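PDB 3U9L: 3-oxoacyl-[acyl-carrier-protein] reductase from Sinorhizobium meliloti, which probably catalyses the NADPH-dependent reduction of 3-oxoacyl groups on acyl carrier protein, as a member of the short-chain dehydrogenase/reductase family. Local coordinates for residues Y33-D38 with L64-Q69; V72-A77 with Q123-A128; V90-A95 with L140-S145; I117-T122 with K164-A169. One frame throughout, in Å; residues are numbered along the deposited sequence.

Contact 1 of 4, residues Y33-D38 with L64-Q69; sequences YASMRD and LELDVQ
Residues 33-36 and 64-65 run as parallel neighbours, bound by Leu64 N to Ala34 O, Met36 N to Leu64 O, and, just past the strand end, a nearly straight bond from Leu66 N to Met36 O (2.8 Å, 171°). Ser35 and Leu64 point to the same face of the sheet; Ser35 CB also packs on Leu66 CB at 3.6 Å, and Tyr33 CD2 meets Leu64 CD2 (4.2 Å) while the tyrosine hydroxyl bonds Asp85. Ser35 OG, placed between backbone N and carbonyl carbon (chi1 82°), bonds Ile10 O and lies 2.6 Å from the oxygen of a water that donates to Leu66 O. Strand 31-36, helix 44-57 and strand 61-65 form a beta-alpha-beta unit of the Rossmann fold, with 61-65 the outermost strand of this chain's sheet on this side. Glu65, at the end of its strand, bends at chi2 (97°) and brings its carboxylate back to the loop that follows strand 31-36, where OE2 takes a weak bond from Asp38 N (3.3 Å) and OE1 accepts from Ile39 N. Shortened to an alanine, Glu65 would lose its carboxylate, and the amides of Asp38 and Ile39 would probably be left without this acceptor.

Contact 2 of 4, residues V72-A77 with Q123-A128; sequences VSVDRA and QRVNRA
The carbonyl oxygen of Arg124, against which Val74 CG1 rests at 3.6 Å, takes two hydrogen bonds: one from Ala128 N (3.2 Å), the normal helical bond, and one from the side-chain amide of Gln71. That amide nitrogen also donates to Asp75 OD1, so Gln71 ties a backbone oxygen of one helix to a carboxylate of the other, although residues 72-77 and 123-128 share no direct hydrogen bond. Val74 carries the apolar part. Its CG1, anti to the backbone N (chi1 170°), reaches between Val125 and Ala128, 4.1 Å from Val125 CG2 and 3.7 Å from Ala128 CB. The other branch, CG2, lies against Arg124 CB, the two side chains crossing at about a right angle. Asp75 OD1 comes within 3.7 Å of Ala128 CB, beside the methyl. The extended chain of Arg124 leads its guanidinium away from Val74 to a salt bridge with Asp116 and a bond to Val68 O. On another side of the same helix, Arg127 forms a salt bridge with Asp208 of the second subunit. With the segment axes 9.2 Å apart and inclined at 38°, the contact joins two neighbouring helices, 71-85 and 108-136, that cover one face of the central parallel sheet, as is usual in the Rossmann fold of short-chain dehydrogenases.

Contact 3 of 4, residues V90-A95 with L140-S145; sequences VLIHNA and LLIWIS
The imidazole of His93 and the indole of Trp143 stack face to face, their side chains lying side by side and pointing the same way. His93 CD2 sits over the centre of the six-membered ring, 3.8 Å above its plane, while Trp143 CZ3 covers the imidazole face nearer its rim. The imidazole and the six-membered ring of Trp143 have centroids 4.4 Å apart and planes inclined at 28°. Both residues turn CG anti to the carbonyl carbon (chi1 -71° for His93, -60° for Trp143), which sets the rings alongside each other, and Asn126 OD1 fixes the imidazole from helix 108-136 by a bond with NE2. Without the indole, as with an alanine here, the imidazole is likely to lose its stacking partner on this face, opening a gap toward Met167 and Ala171 of helix 158-179. Strands 90-93 and 139-144 are central, adjacent members of the parallel Rossmann sheet, in register from Val90 with Leu140 to His93 with Trp143. His93-Asn94-Ala95 probably takes the place of the first three residues of the family's Asn-Asn-Ala-Gly motif, with histidine at its first position. Four backbone hydrogen bonds alternate between the strands, the straightest from Ile142 N to Leu91 O (2.8 Å). Leu91 and Leu141 share the face of the two rings. On the reverse face Val90 CG1 meets Ile142 CD1 at 3.9 Å, and Ile92 CG2 touches the CG2 of Ile142. Past the end of strand 90-93, Asn94 lays OD1 against Ile144 CG1 (3.6 Å), and the backbone nitrogens of Asn94 and Ala95 both bond Thr11 OG1.

Contact 4 of 4, residues I117-T122 with K164-A169; sequences INVLST and KAAMDA
Polar linkage between Asn118 and Lys164 runs through a water that lies 2.8 Å from Asn118 O, to which it probably donates, and accepts from Lys164 NZ (3.0 Å). Bends at chi2 and chi3 (-54° and -65°) fold the lysine back so that its end approaches helix 108-136, and NZ also bonds Ile144 O. The two side chains cross at about a right angle, with Lys164 CD lying 3.9 Å from Asn118 OD1, while Asn118 ND2 is held by His97 O and Leu114 O. Tyr160 and Lys164 have the spacing of the Tyr-x-x-x-Lys motif of short-chain dehydrogenases, and the water-bridged asparagine is consistent with the catalytic tetrad known from relatives. In helix 108-136, residues 117-120 make a wider pi-type turn. Here Thr122 OG1 donates to Val119 O on a lone pair in the carbonyl plane (2.7 Å). Apolar contact centres on Val119 CG2, set against Ala166 CB (4.1 Å) and Met167 CB (4.0 Å). The selenomethionine Met167 lays CG 3.7 Å from Asn118 O before its end turns away toward Trp143. Ala165 and Ala166 also pack on alanines of the second subunit.

All four contacts belong to one Rossmann-type domain. Contacts 1 and 3 lie in the same parallel sheet, about 14 Å apart between centres, with strand 7-10 between strands 31-36 and 90-93. Contacts 2 and 4 join helices on one face of that sheet; both use helix 108-136, with centres about 15 Å apart, and both touch the second subunit. Along the chain, contact 1 closes before the others open, whereas the segments of contacts 2, 3 and 4 alternate. Contact 2 adjoins contact 1 through Ser73 OG and Asp67 N. Contacts 3 and 4, about 11 Å apart, meet at the C-terminal end of strand 139-144, where Ser145 OG bonds Asp168 OD2, near the Tyr160/Lys164 pair of the probable active site.

Contact 1 of 4, residues Y33-D38 with L64-Q69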
loop_
_atom_site.group_PDB
_atom_site.type_symbol
_atom_site.label_atom_id
_atom_site.label_comp_id
_atom_site.label_asym_id
_atom_site.label_seq_id
_atom_site.Cartn_x
_atom_site.Cartn_y
_atom_site.Cartn_z
ATOM N N TYR A 33 -13.011 24.963 -3.577
ATOM C CA TYR A 33 -13.936 24.062 -4.242
ATOM C C TYR A 33 -14.102 22.795 -3.468
ATOM O O TYR A 33 -13.182 21.968 -3.419
ATOM C CB TYR A 33 -13.452 23.761 -5.640
ATOM C CG TYR A 33 -13.640 24.934 -6.545
ATOM C CD1 TYR A 33 -12.577 25.805 -6.816
ATOM C CD2 TYR A 33 -14.867 25.181 -7.131
ATOM C CE1 TYR A 33 -12.728 26.855 -7.626
ATOM C CE2 TYR A 33 -15.019 26.232 -7.978
ATOM C CZ TYR A 33 -13.966 27.070 -8.216
ATOM O OH TYR A 33 -14.121 28.152 -9.044
ATOM N N ALA A 34 -15.255 22.630 -2.837
ATOM C CA ALA A 34 -15.485 21.429 -2.069
ATOM C C ALA A 34 -16.223 20.435 -2.966
ATOM O O ALA A 34 -17.446 20.537 -3.153
ATOM C CB ALA A 34 -16.294 21.744 -0.792
ATOM N N SER A 35 -15.510 19.444 -3.495
ATOM C CA SER A 35 -16.094 18.571 -4.494
ATOM C C SER A 35 -16.565 17.238 -3.910
ATOM O O SER A 35 -16.088 16.799 -2.851
ATOM C CB SER A 35 -15.094 18.310 -5.636
ATOM O OG SER A 35 -14.212 17.277 -5.240
HETATM N N MSE A 36 -17.504 16.600 -4.605
HETATM C CA MSE A 36 -18.089 15.317 -4.154
HETATM C C MSE A 36 -18.935 14.690 -5.268
HETATM O O MSE A 36 -19.275 15.352 -6.222
HETATM C CB MSE A 36 -18.962 15.541 -2.910
HETATM C CG MSE A 36 -20.248 16.330 -3.192
HETATM SE SE MSE A 36 -20.953 17.292 -1.574
HETATM C CE MSE A 36 -19.555 18.686 -1.395
ATOM N N ARG A 37 -19.259 13.413 -5.133
ATOM C CA ARG A 37 -20.041 12.670 -6.117
ATOM C C ARG A 37 -21.554 12.934 -5.948
ATOM O O ARG A 37 -22.032 13.243 -4.868
ATOM C CB ARG A 37 -19.797 11.167 -5.929
ATOM C CG ARG A 37 -18.599 10.827 -4.973
ATOM C CD ARG A 37 -18.876 11.014 -3.410
ATOM N NE ARG A 37 -18.120 12.074 -2.668
ATOM C CZ ARG A 37 -18.059 12.072 -1.340
ATOM N NH1 ARG A 37 -17.457 13.021 -0.655
ATOM N NH2 ARG A 37 -18.654 11.087 -0.689
ATOM N N ASP A 38 -22.287 12.808 -7.039
ATOM C CA ASP A 38 -23.733 12.770 -6.991
ATOM C C ASP A 38 -24.374 13.904 -6.192
ATOM O O ASP A 38 -25.109 13.641 -5.252
ATOM C CB ASP A 38 -24.170 11.446 -6.369
ATOM C CG ASP A 38 -25.643 11.135 -6.646
ATOM O OD1 ASP A 38 -26.297 11.888 -7.419
ATOM O OD2 ASP A 38 -26.130 10.137 -6.090
ATOM N N LEU A 64 -18.943 21.335 -5.975
ATOM C CA LEU A 64 -18.639 20.982 -7.332
ATOM C C LEU A 64 -18.844 19.493 -7.414
ATOM O O LEU A 64 -18.401 18.781 -6.553
ATOM C CB LEU A 64 -17.152 21.364 -7.616
ATOM C CG LEU A 64 -16.437 20.850 -8.849
ATOM C CD1 LEU A 64 -17.148 21.358 -10.116
ATOM C CD2 LEU A 64 -14.973 21.320 -8.835
ATOM N N GLU A 65 -19.512 19.022 -8.452
ATOM C CA GLU A 65 -19.664 17.604 -8.646
ATOM C C GLU A 65 -18.362 16.985 -9.197
ATOM O O GLU A 65 -17.863 17.383 -10.272
ATOM C CB GLU A 65 -20.802 17.379 -9.637
ATOM C CG GLU A 65 -20.719 16.106 -10.402
ATOM C CD GLU A 65 -21.559 15.024 -9.804
ATOM O OE1 GLU A 65 -22.581 15.352 -9.144
ATOM O OE2 GLU A 65 -21.214 13.833 -9.978
ATOM N N LEU A 66 -17.836 15.993 -8.491
ATOM C CA LEU A 66 -16.595 15.346 -8.931
ATOM C C LEU A 66 -16.583 13.937 -8.377
ATOM O O LEU A 66 -16.433 13.708 -7.167
ATOM C CB LEU A 66 -15.365 16.164 -8.496
ATOM C CG LEU A 66 -13.964 15.793 -9.018
ATOM C CD1 LEU A 66 -12.890 16.851 -8.672
ATOM C CD2 LEU A 66 -13.589 14.449 -8.457
ATOM N N ASP A 67 -16.812 12.991 -9.267
ATOM C CA ASP A 67 -16.849 11.594 -8.908
ATOM C C ASP A 67 -15.456 11.024 -9.187
ATOM O O ASP A 67 -15.110 10.831 -10.340
ATOM C CB ASP A 67 -17.834 10.906 -9.825
ATOM C CG ASP A 67 -17.929 9.424 -9.570
ATOM O OD1 ASP A 67 -17.183 8.867 -8.719
ATOM O OD2 ASP A 67 -18.810 8.802 -10.192
ATOM N N VAL A 68 -14.681 10.702 -8.152
ATOM C CA VAL A 68 -13.278 10.371 -8.383
ATOM C C VAL A 68 -13.138 9.009 -9.015
ATOM O O VAL A 68 -12.037 8.608 -9.370
ATOM C CB VAL A 68 -12.470 10.352 -7.093
ATOM C CG1 VAL A 68 -12.340 11.755 -6.530
ATOM C CG2 VAL A 68 -13.139 9.359 -6.061
ATOM N N GLN A 69 -14.238 8.270 -9.126
ATOM C CA GLN A 69 -14.181 6.956 -9.753
ATOM C C GLN A 69 -14.417 7.096 -11.272
ATOM O O GLN A 69 -14.316 6.118 -12.010
ATOM C CB GLN A 69 -15.162 5.973 -9.089
ATOM C CG GLN A 69 -14.657 5.413 -7.770
ATOM C CD GLN A 69 -15.661 4.527 -7.009
ATOM O OE1 GLN A 69 -15.465 3.304 -6.889
ATOM N NE2 GLN A 69 -16.712 5.132 -6.465
HETATM O O HOH W 1 -14.578 14.698 -5.059
#

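Contact 2 of 4, residues V72-A77 with Q123-A128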
loop_
_atom_site.group_PDB
_atom_site.type_symbol
_atom_site.label_atom_id
_atom_site.label_comp_id
_atom_site.label_asym_id
_atom_site.label_seq_id
_atom_site.Cartn_x
_atom_site.Cartn_y
_atom_site.Cartn_z
ATOM N N VAL A 72 -13.973 10.840 -16.632
ATOM C CA VAL A 72 -14.792 11.859 -17.301
ATOM C C VAL A 72 -15.340 12.884 -16.316
ATOM O O VAL A 72 -15.222 14.089 -16.541
ATOM C CB VAL A 72 -15.936 11.215 -18.111
ATOM C CG1 VAL A 72 -17.026 12.266 -18.436
ATOM C CG2 VAL A 72 -15.350 10.624 -19.393
ATOM N N SER A 73 -15.898 12.418 -15.201
ATOM C CA SER A 73 -16.287 13.332 -14.137
ATOM C C SER A 73 -15.138 14.232 -13.635
ATOM O O SER A 73 -15.273 15.450 -13.506
ATOM C CB SER A 73 -16.875 12.571 -12.960
ATOM O OG SER A 73 -17.336 13.510 -12.005
ATOM N N VAL A 74 -14.018 13.602 -13.315
ATOM C CA VAL A 74 -12.846 14.324 -12.832
ATOM C C VAL A 74 -12.428 15.390 -13.836
ATOM O O VAL A 74 -12.194 16.546 -13.472
ATOM C CB VAL A 74 -11.673 13.330 -12.524
ATOM C CG1 VAL A 74 -10.377 14.092 -12.264
ATOM C CG2 VAL A 74 -12.025 12.476 -11.349
ATOM N N ASP A 75 -12.311 15.012 -15.106
ATOM C CA ASP A 75 -11.813 15.936 -16.144
ATOM C C ASP A 75 -12.709 17.158 -16.248
ATOM O O ASP A 75 -12.255 18.280 -16.275
ATOM C CB ASP A 75 -11.779 15.276 -17.522
ATOM C CG ASP A 75 -10.593 14.309 -17.707
ATOM O OD1 ASP A 75 -9.675 14.291 -16.874
ATOM O OD2 ASP A 75 -10.596 13.547 -18.698
ATOM N N ARG A 76 -14.007 16.910 -16.280
ATOM C CA ARG A 76 -14.986 17.966 -16.379
ATOM C C ARG A 76 -14.820 18.958 -15.259
ATOM O O ARG A 76 -14.851 20.161 -15.483
ATOM C CB ARG A 76 -16.394 17.352 -16.332
ATOM C CG ARG A 76 -17.506 18.370 -16.617
ATOM C CD ARG A 76 -18.916 17.743 -16.483
ATOM N NE ARG A 76 -19.973 18.754 -16.637
ATOM C CZ ARG A 76 -20.424 19.533 -15.649
ATOM N NH1 ARG A 76 -19.912 19.424 -14.415
ATOM N NH2 ARG A 76 -21.383 20.426 -15.896
ATOM N N ALA A 77 -14.696 18.449 -14.031
ATOM C CA ALA A 77 -14.640 19.320 -12.852
ATOM C C ALA A 77 -13.360 20.147 -12.854
ATOM O O ALA A 77 -13.358 21.276 -12.401
ATOM C CB ALA A 77 -14.690 18.483 -11.612
ATOM N N GLN A 123 -5.040 9.220 -8.534
ATOM C CA GLN A 123 -4.352 9.200 -9.793
ATOM C C GLN A 123 -5.195 9.876 -10.905
ATOM O O GLN A 123 -4.658 10.626 -11.749
ATOM C CB GLN A 123 -3.963 7.757 -10.149
ATOM C CG GLN A 123 -3.001 7.583 -11.385
ATOM C CD GLN A 123 -1.639 8.243 -11.218
ATOM O OE1 GLN A 123 -1.255 8.662 -10.109
ATOM N NE2 GLN A 123 -0.902 8.378 -12.349
ATOM N N ARG A 124 -6.488 9.602 -10.937
ATOM C CA ARG A 124 -7.381 10.300 -11.867
ATOM C C ARG A 124 -7.301 11.796 -11.653
ATOM O O ARG A 124 -7.154 12.561 -12.585
ATOM C CB ARG A 124 -8.849 9.827 -11.686
ATOM C CG ARG A 124 -9.056 8.446 -12.219
ATOM C CD ARG A 124 -10.506 7.982 -12.138
ATOM N NE ARG A 124 -10.481 6.560 -12.380
ATOM C CZ ARG A 124 -10.584 5.628 -11.434
ATOM N NH1 ARG A 124 -10.830 5.959 -10.169
ATOM N NH2 ARG A 124 -10.470 4.368 -11.775
ATOM N N VAL A 125 -7.420 12.212 -10.411
ATOM C CA VAL A 125 -7.367 13.621 -10.088
ATOM C C VAL A 125 -5.999 14.220 -10.423
ATOM O O VAL A 125 -5.903 15.308 -11.041
ATOM C CB VAL A 125 -7.758 13.890 -8.596
ATOM C CG1 VAL A 125 -7.548 15.415 -8.244
ATOM C CG2 VAL A 125 -9.204 13.501 -8.383
ATOM N N ASN A 126 -4.923 13.535 -10.033
ATOM C CA ASN A 126 -3.603 14.050 -10.364
ATOM C C ASN A 126 -3.345 14.177 -11.883
ATOM O O ASN A 126 -2.788 15.173 -12.361
ATOM C CB ASN A 126 -2.511 13.178 -9.710
ATOM C CG ASN A 126 -2.313 13.532 -8.266
ATOM O OD1 ASN A 126 -2.495 14.663 -7.888
ATOM N ND2 ASN A 126 -1.964 12.563 -7.445
ATOM N N ARG A 127 -3.727 13.143 -12.629
ATOM C CA ARG A 127 -3.495 13.170 -14.050
ATOM C C ARG A 127 -4.257 14.335 -14.718
ATOM O O ARG A 127 -3.788 14.910 -15.725
ATOM C CB ARG A 127 -3.833 11.826 -14.686
ATOM C CG ARG A 127 -2.642 10.830 -14.547
ATOM C CD ARG A 127 -3.009 9.401 -15.083
ATOM N NE ARG A 127 -3.493 9.410 -16.475
ATOM C CZ ARG A 127 -2.721 9.531 -17.551
ATOM N NH1 ARG A 127 -3.287 9.550 -18.758
ATOM N NH2 ARG A 127 -1.393 9.641 -17.440
ATOM N N ALA A 128 -5.403 14.704 -14.146
ATOM C CA ALA A 128 -6.180 15.863 -14.636
ATOM C C ALA A 128 -5.597 17.215 -14.217
ATOM O O ALA A 128 -5.509 18.152 -15.023
ATOM C CB ALA A 128 -7.689 15.742 -14.155
#

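Contact 3 of 4, residues V90-A95 with L140-S145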
loop_
_atom_site.group_PDB
_atom_site.type_symbol
_atom_site.label_atom_id
_atom_site.label_comp_id
_atom_site.label_asym_id
_atom_site.label_seq_id
_atom_site.Cartn_x
_atom_site.Cartn_y
_atom_site.Cartn_z
ATOM N N VAL A 90 -3.771 24.753 -4.578
ATOM C CA VAL A 90 -3.702 23.706 -3.560
ATOM C C VAL A 90 -4.683 22.587 -3.962
ATOM O O VAL A 90 -5.894 22.837 -4.208
ATOM C CB VAL A 90 -4.088 24.241 -2.138
ATOM C CG1 VAL A 90 -3.950 23.164 -1.074
ATOM C CG2 VAL A 90 -3.287 25.470 -1.777
ATOM N N LEU A 91 -4.169 21.371 -4.014
ATOM C CA LEU A 91 -4.944 20.199 -4.359
ATOM C C LEU A 91 -4.938 19.297 -3.111
ATOM O O LEU A 91 -3.854 18.900 -2.614
ATOM C CB LEU A 91 -4.311 19.511 -5.566
ATOM C CG LEU A 91 -4.902 18.179 -6.024
ATOM C CD1 LEU A 91 -6.391 18.434 -6.360
ATOM C CD2 LEU A 91 -4.152 17.585 -7.233
ATOM N N ILE A 92 -6.131 19.042 -2.568
ATOM C CA ILE A 92 -6.260 18.253 -1.346
ATOM C C ILE A 92 -6.903 16.899 -1.631
ATOM O O ILE A 92 -8.109 16.797 -1.908
ATOM C CB ILE A 92 -6.963 19.029 -0.169
ATOM C CG1 ILE A 92 -6.402 20.459 -0.007
ATOM C CG2 ILE A 92 -6.854 18.229 1.141
ATOM C CD1 ILE A 92 -7.061 21.276 1.192
ATOM N N HIS A 93 -6.065 15.862 -1.608
ATOM C CA HIS A 93 -6.532 14.512 -1.825
ATOM C C HIS A 93 -7.123 13.952 -0.522
ATOM O O HIS A 93 -6.394 13.608 0.421
ATOM C CB HIS A 93 -5.399 13.602 -2.294
ATOM C CG HIS A 93 -4.947 13.884 -3.688
ATOM N ND1 HIS A 93 -5.678 13.526 -4.785
ATOM C CD2 HIS A 93 -3.819 14.491 -4.150
ATOM C CE1 HIS A 93 -5.018 13.861 -5.890
ATOM N NE2 HIS A 93 -3.904 14.462 -5.526
ATOM N N ASN A 94 -8.432 13.801 -0.488
ATOM C CA ASN A 94 -9.100 13.370 0.734
ATOM C C ASN A 94 -10.104 12.274 0.449
ATOM O O ASN A 94 -10.338 11.432 1.295
ATOM C CB ASN A 94 -9.773 14.566 1.421
ATOM C CG ASN A 94 -10.682 14.143 2.595
ATOM O OD1 ASN A 94 -10.205 13.759 3.654
ATOM N ND2 ASN A 94 -11.971 14.242 2.402
ATOM N N ALA A 95 -10.733 12.243 -0.720
ATOM C CA ALA A 95 -11.650 11.092 -0.953
ATOM C C ALA A 95 -11.147 9.748 -0.327
ATOM O O ALA A 95 -9.987 9.359 -0.520
ATOM C CB ALA A 95 -11.984 10.939 -2.511
ATOM N N LEU A 140 0.632 23.243 -4.376
ATOM C CA LEU A 140 0.816 22.425 -3.171
ATOM C C LEU A 140 -0.142 21.307 -3.242
ATOM O O LEU A 140 -1.345 21.555 -3.472
ATOM C CB LEU A 140 0.530 23.230 -1.917
ATOM C CG LEU A 140 0.457 22.555 -0.523
ATOM C CD1 LEU A 140 1.838 22.003 -0.048
ATOM C CD2 LEU A 140 -0.072 23.578 0.484
ATOM N N LEU A 141 0.380 20.075 -3.105
ATOM C CA LEU A 141 -0.438 18.889 -2.925
ATOM C C LEU A 141 -0.468 18.572 -1.455
ATOM O O LEU A 141 0.593 18.497 -0.778
ATOM C CB LEU A 141 0.160 17.664 -3.662
ATOM C CG LEU A 141 -0.359 17.359 -5.050
ATOM C CD1 LEU A 141 -0.165 18.694 -5.856
ATOM C CD2 LEU A 141 0.433 16.249 -5.657
ATOM N N ILE A 142 -1.673 18.357 -0.950
ATOM C CA ILE A 142 -1.822 17.886 0.417
ATOM C C ILE A 142 -2.541 16.557 0.339
ATOM O O ILE A 142 -3.608 16.438 -0.286
ATOM C CB ILE A 142 -2.658 18.924 1.278
ATOM C CG1 ILE A 142 -1.981 20.299 1.299
ATOM C CG2 ILE A 142 -2.910 18.424 2.681
ATOM C CD1 ILE A 142 -2.705 21.330 2.155
ATOM N N TRP A 143 -1.996 15.543 0.998
ATOM C CA TRP A 143 -2.644 14.238 0.986
ATOM C C TRP A 143 -3.119 13.973 2.400
ATOM O O TRP A 143 -2.392 14.249 3.365
ATOM C CB TRP A 143 -1.600 13.177 0.594
ATOM C CG TRP A 143 -0.948 13.365 -0.771
ATOM C CD1 TRP A 143 0.006 14.319 -1.123
ATOM C CD2 TRP A 143 -1.165 12.567 -1.937
ATOM N NE1 TRP A 143 0.395 14.139 -2.463
ATOM C CE2 TRP A 143 -0.297 13.069 -2.970
ATOM C CE3 TRP A 143 -1.987 11.464 -2.217
ATOM C CZ2 TRP A 143 -0.270 12.504 -4.247
ATOM C CZ3 TRP A 143 -1.917 10.889 -3.459
ATOM C CH2 TRP A 143 -1.090 11.416 -4.464
ATOM N N ILE A 144 -4.321 13.442 2.554
ATOM C CA ILE A 144 -4.771 13.001 3.890
ATOM C C ILE A 144 -4.452 11.558 3.954
ATOM O O ILE A 144 -5.058 10.724 3.258
ATOM C CB ILE A 144 -6.286 13.193 4.131
ATOM C CG1 ILE A 144 -6.727 14.586 3.727
ATOM C CG2 ILE A 144 -6.676 12.793 5.607
ATOM C CD1 ILE A 144 -5.951 15.668 4.377
ATOM N N SER A 145 -3.469 11.234 4.768
ATOM C CA SER A 145 -2.972 9.904 4.814
ATOM C C SER A 145 -3.658 9.299 6.048
ATOM O O SER A 145 -4.807 9.651 6.337
ATOM C CB SER A 145 -1.464 9.949 4.998
ATOM O OG SER A 145 -0.892 8.676 4.946
#

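Contact 4 of 4, residues I117-T122 with K164-A169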
loop_
_atom_site.group_PDB
_atom_site.type_symbol
_atom_site.label_atom_id
_atom_site.label_comp_id
_atom_site.label_asym_id
_atom_site.label_seq_id
_atom_site.Cartn_x
_atom_site.Cartn_y
_atom_site.Cartn_z
ATOM N N ILE A 117 -11.170 3.359 -4.837
ATOM C CA ILE A 117 -11.632 4.519 -4.037
ATOM C C ILE A 117 -10.524 5.324 -3.334
ATOM O O ILE A 117 -10.567 6.565 -3.253
ATOM C CB ILE A 117 -12.659 4.097 -2.949
ATOM C CG1 ILE A 117 -13.883 3.430 -3.589
ATOM C CG2 ILE A 117 -13.127 5.343 -2.156
ATOM C CD1 ILE A 117 -14.952 2.879 -2.539
ATOM N N ASN A 118 -9.547 4.633 -2.786
ATOM C CA ASN A 118 -8.586 5.320 -1.929
ATOM C C ASN A 118 -7.286 5.703 -2.660
ATOM O O ASN A 118 -6.577 6.611 -2.230
ATOM C CB ASN A 118 -8.261 4.448 -0.727
ATOM C CG ASN A 118 -9.412 4.416 0.314
ATOM O OD1 ASN A 118 -9.591 5.355 1.067
ATOM N ND2 ASN A 118 -10.146 3.297 0.370
ATOM N N VAL A 119 -7.005 5.037 -3.777
ATOM C CA VAL A 119 -5.773 5.302 -4.525
ATOM C C VAL A 119 -5.971 5.732 -5.991
ATOM O O VAL A 119 -5.457 6.766 -6.430
ATOM C CB VAL A 119 -4.811 4.046 -4.472
ATOM C CG1 VAL A 119 -3.560 4.310 -5.315
ATOM C CG2 VAL A 119 -4.379 3.750 -3.016
ATOM N N LEU A 120 -6.690 4.933 -6.765
ATOM C CA LEU A 120 -6.886 5.231 -8.176
ATOM C C LEU A 120 -7.602 6.568 -8.303
ATOM O O LEU A 120 -7.387 7.323 -9.240
ATOM C CB LEU A 120 -7.709 4.126 -8.836
ATOM C CG LEU A 120 -7.067 2.732 -8.914
ATOM C CD1 LEU A 120 -7.873 1.864 -9.913
ATOM C CD2 LEU A 120 -5.604 2.799 -9.298
ATOM N N SER A 121 -8.455 6.871 -7.329
ATOM C CA SER A 121 -9.068 8.170 -7.245
ATOM C C SER A 121 -8.048 9.306 -7.348
ATOM O O SER A 121 -8.253 10.252 -8.113
ATOM C CB SER A 121 -9.819 8.281 -5.907
ATOM O OG SER A 121 -8.930 8.096 -4.817
ATOM N N THR A 122 -6.986 9.244 -6.538
ATOM C CA THR A 122 -5.959 10.294 -6.549
ATOM C C THR A 122 -5.222 10.356 -7.894
ATOM O O THR A 122 -4.792 11.402 -8.326
ATOM C CB THR A 122 -4.932 10.082 -5.405
ATOM O OG1 THR A 122 -4.082 8.938 -5.702
ATOM C CG2 THR A 122 -5.748 9.879 -4.020
ATOM N N LYS A 164 -4.576 2.559 2.056
ATOM C CA LYS A 164 -3.997 3.785 2.617
ATOM C C LYS A 164 -2.470 3.719 2.623
ATOM O O LYS A 164 -1.828 4.750 2.478
ATOM C CB LYS A 164 -4.443 4.024 4.069
ATOM C CG LYS A 164 -5.937 4.252 4.233
ATOM C CD LYS A 164 -6.429 5.373 3.341
ATOM C CE LYS A 164 -5.834 6.691 3.741
ATOM N NZ LYS A 164 -6.457 7.896 3.004
ATOM N N ALA A 165 -1.912 2.537 2.890
ATOM C CA ALA A 165 -0.481 2.345 2.879
ATOM C C ALA A 165 0.093 2.618 1.473
ATOM O O ALA A 165 1.171 3.226 1.316
ATOM C CB ALA A 165 -0.149 0.904 3.297
ATOM N N ALA A 166 -0.627 2.165 0.456
ATOM C CA ALA A 166 -0.210 2.397 -0.944
ATOM C C ALA A 166 -0.335 3.879 -1.196
ATOM O O ALA A 166 0.545 4.463 -1.828
ATOM C CB ALA A 166 -1.087 1.621 -1.912
HETATM N N MSE A 167 -1.416 4.505 -0.711
HETATM C CA MSE A 167 -1.604 5.934 -0.992
HETATM C C MSE A 167 -0.479 6.815 -0.412
HETATM O O MSE A 167 -0.008 7.772 -1.042
HETATM C CB MSE A 167 -2.965 6.466 -0.483
HETATM C CG MSE A 167 -3.274 7.882 -1.031
HETATM SE SE MSE A 167 -4.025 9.048 0.442
HETATM C CE MSE A 167 -2.290 9.456 1.319
ATOM N N ASP A 168 -0.067 6.496 0.811
ATOM C CA ASP A 168 1.047 7.231 1.370
ATOM C C ASP A 168 2.357 7.033 0.557
ATOM O O ASP A 168 3.091 7.981 0.380
ATOM C CB ASP A 168 1.253 6.861 2.833
ATOM C CG ASP A 168 2.100 7.876 3.568
ATOM O OD1 ASP A 168 3.316 7.746 3.468
ATOM O OD2 ASP A 168 1.560 8.779 4.261
ATOM N N ALA A 169 2.645 5.796 0.117
ATOM C CA ALA A 169 3.826 5.474 -0.680
ATOM C C ALA A 169 3.820 6.300 -1.967
ATOM O O ALA A 169 4.836 6.804 -2.388
ATOM C CB ALA A 169 3.876 3.977 -0.999
HETATM O O HOH W 2 -7.483 7.613 0.180
#